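Local coordinates for protein alginate lyase AlgAT5 (Defluviitalea, PDB 5ZQI) that probably cleaves alginate by beta-elimination, as a polysaccharide lyase of family 7 built on a beta-sandwich fold, at residues 145-150 / 262-267. Sequence-based numbering, arbitrary orientation.
Sequences MIIDQK and YNLVVT
Asp148 meets both Tyr262 and Asn263 across the sheet, in which 145-150 and 263-267 run antiparallel. Its carbonyl O accepts the backbone N-H of Tyr262 (N to O 2.8 Å) and, weakly, that of Asn263, while its own N gives a nearly straight bond to Asn263 O (174° at the hydrogen). Two residues facing one make this a classic beta bulge. The Asp148 and Asn263 side chains run alongside each other: Asn263 ND2 reaches Asp148 OD2 at 3.0 Å; OD2 lies close to the plane of the Asn263 amide, while ND2 comes in from above the carboxylate plane. That same OD2 forms a salt bridge with Arg204, which probably helps keep the acid ionised; Arg204 also makes a cation-pi contact with the Tyr262 ring.

Beyond the bulge, Lys150 runs fully extended past CG to bring NZ to 3.0 Å from Tyr262 OH, a hydrogen bond, with its CE at the ring's edge. In the other direction the pairing is regular. Ile146 and Val265 exchange two backbone bonds, and on the Asp148 face Val265 CG1 packs 3.6 Å from Ile146 CB. On the other face Met145, Ile147, Leu264 and Val266 make apolar contacts: Leu264, with CG anti to the backbone N (chi1 180°), sets CD1 3.8 Å from Ile147 CG1 and also touches Met145 SD, and Val266 CG2 meets Met145 CG at 4.0 Å. Met145 and Val266 touch Phe237, and Ile147 and Leu264 touch Ala239, both on strand 236-239 of the other sheet, so the four belong to the core between the layers. Gln149 points away from 262-267, its amide bonded to Asn259 and Val163 O. Strands 142-153 and 256-269 are thus neighbours within one antiparallel sheet of the beta-sandwich (jelly-roll) fold of PL7 alginate lyases.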
ATOM      1  N   MET A 145      -8.911   7.217  -1.470  1.00  6.55           N
ATOM      2  CA  MET A 145      -7.642   6.878  -2.095  1.00  6.09           C
ATOM      3  C   MET A 145      -7.922   6.086  -3.369  1.00  6.31           C
ATOM      4  O   MET A 145      -8.731   5.143  -3.357  1.00  7.93           O
ATOM      5  CB  MET A 145      -6.749   6.047  -1.180  1.00  6.66           C
ATOM      6  CG  MET A 145      -5.406   5.683  -1.853  1.00  5.86           C
ATOM      7  SD  MET A 145      -4.175   4.974  -0.757  1.00  7.43           S
ATOM      8  CE  MET A 145      -5.014   3.543  -0.090  1.00  8.96           C
ATOM      9  N   ILE A 146      -7.279   6.475  -4.463  1.00  6.49           N
ATOM     10  CA  ILE A 146      -7.305   5.727  -5.714  1.00  8.28           C
ATOM     11  C   ILE A 146      -5.889   5.287  -6.056  1.00  6.85           C
ATOM     12  O   ILE A 146      -4.967   6.115  -6.105  1.00  9.57           O
ATOM     13  CB  ILE A 146      -7.883   6.538  -6.879  1.00  9.33           C
ATOM     14  CG1 ILE A 146      -9.195   7.182  -6.498  1.00  8.52           C
ATOM     15  CG2 ILE A 146      -8.092   5.585  -8.066  1.00 14.98           C
ATOM     16  CD1 ILE A 146      -9.757   8.156  -7.542  1.00 12.39           C
ATOM     17  N   ILE A 147      -5.702   3.990  -6.267  1.00  7.69           N
ATOM     18  CA  ILE A 147      -4.410   3.444  -6.663  1.00  8.34           C
ATOM     19  C   ILE A 147      -4.575   2.732  -8.003  1.00  8.04           C
ATOM     20  O   ILE A 147      -5.432   1.856  -8.140  1.00  9.48           O
ATOM     21  CB  ILE A 147      -3.839   2.447  -5.642  1.00  6.95           C
ATOM     22  CG1 ILE A 147      -3.981   2.890  -4.191  1.00  7.65           C
ATOM     23  CG2 ILE A 147      -2.356   2.179  -5.987  1.00  9.33           C
ATOM     24  CD1 ILE A 147      -3.513   1.825  -3.227  1.00 10.61           C
ATOM     25  N   ASP A 148      -3.763   3.110  -8.994  1.00  8.49           N
ATOM     26  CA  ASP A 148      -3.712   2.514 -10.328  1.00  8.14           C
ATOM     27  C   ASP A 148      -2.377   1.783 -10.371  1.00  8.21           C
ATOM     28  O   ASP A 148      -1.326   2.424 -10.306  1.00  8.37           O
ATOM     29  CB  ASP A 148      -3.833   3.629 -11.355  1.00  9.00           C
ATOM     30  CG  ASP A 148      -3.739   3.163 -12.758  1.00 13.85           C
ATOM     31  OD1 ASP A 148      -3.612   1.953 -13.002  1.00 14.42           O
ATOM     32  OD2 ASP A 148      -3.874   4.054 -13.645  1.00 17.01           O
ATOM     33  N   GLN A 149      -2.401   0.447 -10.394  1.00  7.59           N
ATOM     34  CA  GLN A 149      -1.184  -0.319 -10.122  1.00  7.58           C
ATOM     35  C   GLN A 149      -1.264  -1.683 -10.787  1.00 11.10           C
ATOM     36  O   GLN A 149      -2.312  -2.080 -11.312  1.00  9.01           O
ATOM     37  CB  GLN A 149      -0.955  -0.455  -8.604  1.00  9.14           C
ATOM     38  CG  GLN A 149      -2.075  -1.236  -7.857  1.00  9.31           C
ATOM     39  CD  GLN A 149      -1.847  -1.315  -6.373  1.00 11.02           C
ATOM     40  OE1 GLN A 149      -0.719  -1.235  -5.898  1.00 13.09           O
ATOM     41  NE2 GLN A 149      -2.917  -1.446  -5.632  1.00 11.22           N
ATOM     42  N   LYS A 150      -0.135  -2.400 -10.775  1.00  9.50           N
ATOM     43  CA  LYS A 150      -0.109  -3.814 -11.144  1.00  8.72           C
ATOM     44  C   LYS A 150       0.830  -4.521 -10.186  1.00  9.48           C
ATOM     45  O   LYS A 150       1.814  -3.929  -9.740  1.00 11.07           O
ATOM     46  CB  LYS A 150       0.310  -4.023 -12.581  1.00 12.14           C
ATOM     47  CG  LYS A 150       1.729  -3.603 -12.892  1.00 10.90           C
ATOM     48  CD  LYS A 150       2.029  -3.780 -14.378  1.00 13.87           C
ATOM     49  CE  LYS A 150       3.406  -3.278 -14.710  1.00 13.26           C
ATOM     50  NZ  LYS A 150       3.625  -3.322 -16.196  1.00 20.75           N
ATOM     51  N   TYR A 262       1.211   3.364 -11.042  1.00  8.17           N
ATOM     52  CA  TYR A 262       1.147   4.323 -12.142  1.00  9.15           C
ATOM     53  C   TYR A 262       0.525   5.649 -11.744  1.00  8.77           C
ATOM     54  O   TYR A 262       0.984   6.704 -12.206  1.00 10.74           O
ATOM     55  CB  TYR A 262       0.320   3.714 -13.284  1.00 10.23           C
ATOM     56  CG  TYR A 262       1.000   2.616 -14.035  1.00 11.17           C
ATOM     57  CD1 TYR A 262       1.034   1.328 -13.535  1.00 15.29           C
ATOM     58  CD2 TYR A 262       1.640   2.870 -15.244  1.00 12.73           C
ATOM     59  CE1 TYR A 262       1.711   0.390 -14.178  1.00 17.33           C
ATOM     60  CE2 TYR A 262       2.281   1.888 -15.934  1.00 15.47           C
ATOM     61  CZ  TYR A 262       2.361   0.685 -15.400  1.00 16.60           C
ATOM     62  OH  TYR A 262       2.986  -0.370 -16.115  1.00 21.06           O
ATOM     63  N   ASN A 263      -0.493   5.616 -10.882  1.00  9.25           N
ATOM     64  CA  ASN A 263      -1.181   6.806 -10.415  1.00  8.61           C
ATOM     65  C   ASN A 263      -1.636   6.539  -8.990  1.00  9.48           C
ATOM     66  O   ASN A 263      -1.951   5.403  -8.626  1.00  8.19           O
ATOM     67  CB  ASN A 263      -2.396   7.170 -11.308  1.00  9.89           C
ATOM     68  CG  ASN A 263      -2.008   7.514 -12.748  1.00 11.47           C
ATOM     69  OD1 ASN A 263      -1.507   8.608 -13.051  1.00 14.45           O
ATOM     70  ND2 ASN A 263      -2.232   6.569 -13.645  1.00 14.61           N
ATOM     71  N   LEU A 264      -1.673   7.593  -8.193  1.00  8.87           N
ATOM     72  CA  LEU A 264      -1.971   7.534  -6.766  1.00  6.83           C
ATOM     73  C   LEU A 264      -2.549   8.885  -6.382  1.00  8.06           C
ATOM     74  O   LEU A 264      -1.913   9.914  -6.626  1.00 14.80           O
ATOM     75  CB  LEU A 264      -0.719   7.233  -5.949  1.00  9.26           C
ATOM     76  CG  LEU A 264      -0.878   7.144  -4.435  1.00  9.17           C
ATOM     77  CD1 LEU A 264      -1.798   6.013  -4.056  1.00 10.39           C
ATOM     78  CD2 LEU A 264       0.513   6.928  -3.810  1.00 10.62           C
ATOM     79  N   VAL A 265      -3.737   8.883  -5.786  1.00  6.85           N
ATOM     80  CA  VAL A 265      -4.369  10.113  -5.324  1.00  7.64           C
ATOM     81  C   VAL A 265      -5.097   9.867  -4.012  1.00  7.17           C
ATOM     82  O   VAL A 265      -5.740   8.837  -3.816  1.00  8.19           O
ATOM     83  CB  VAL A 265      -5.339  10.718  -6.370  1.00  9.60           C
ATOM     84  CG1 VAL A 265      -6.557   9.862  -6.585  1.00 18.35           C
ATOM     85  CG2 VAL A 265      -5.740  12.146  -6.022  1.00 11.36           C
ATOM     86  N   VAL A 266      -4.968  10.831  -3.109  1.00  7.11           N
ATOM     87  CA  VAL A 266      -5.734  10.897  -1.866  1.00  7.86           C
ATOM     88  C   VAL A 266      -6.469  12.223  -1.848  1.00  7.75           C
ATOM     89  O   VAL A 266      -5.870  13.272  -2.121  1.00  9.95           O
ATOM     90  CB  VAL A 266      -4.831  10.754  -0.633  1.00  8.17           C
ATOM     91  CG1 VAL A 266      -5.567  11.156   0.627  1.00  9.73           C
ATOM     92  CG2 VAL A 266      -4.351   9.318  -0.508  1.00 10.05           C
ATOM     93  N   THR A 267      -7.767  12.165  -1.547  1.00  7.55           N
ATOM     94  CA  THR A 267      -8.560  13.369  -1.395  1.00 10.16           C
ATOM     95  C   THR A 267      -9.348  13.335  -0.090  1.00  9.52           C
ATOM     96  O   THR A 267      -9.737  12.271   0.410  1.00  9.19           O
ATOM     97  CB  THR A 267      -9.558  13.566  -2.552  1.00  9.50           C
ATOM     98  OG1 THR A 267     -10.582  12.570  -2.512  1.00 13.34           O
ATOM     99  CG2 THR A 267      -8.892  13.563  -3.904  1.00  9.84           C
TER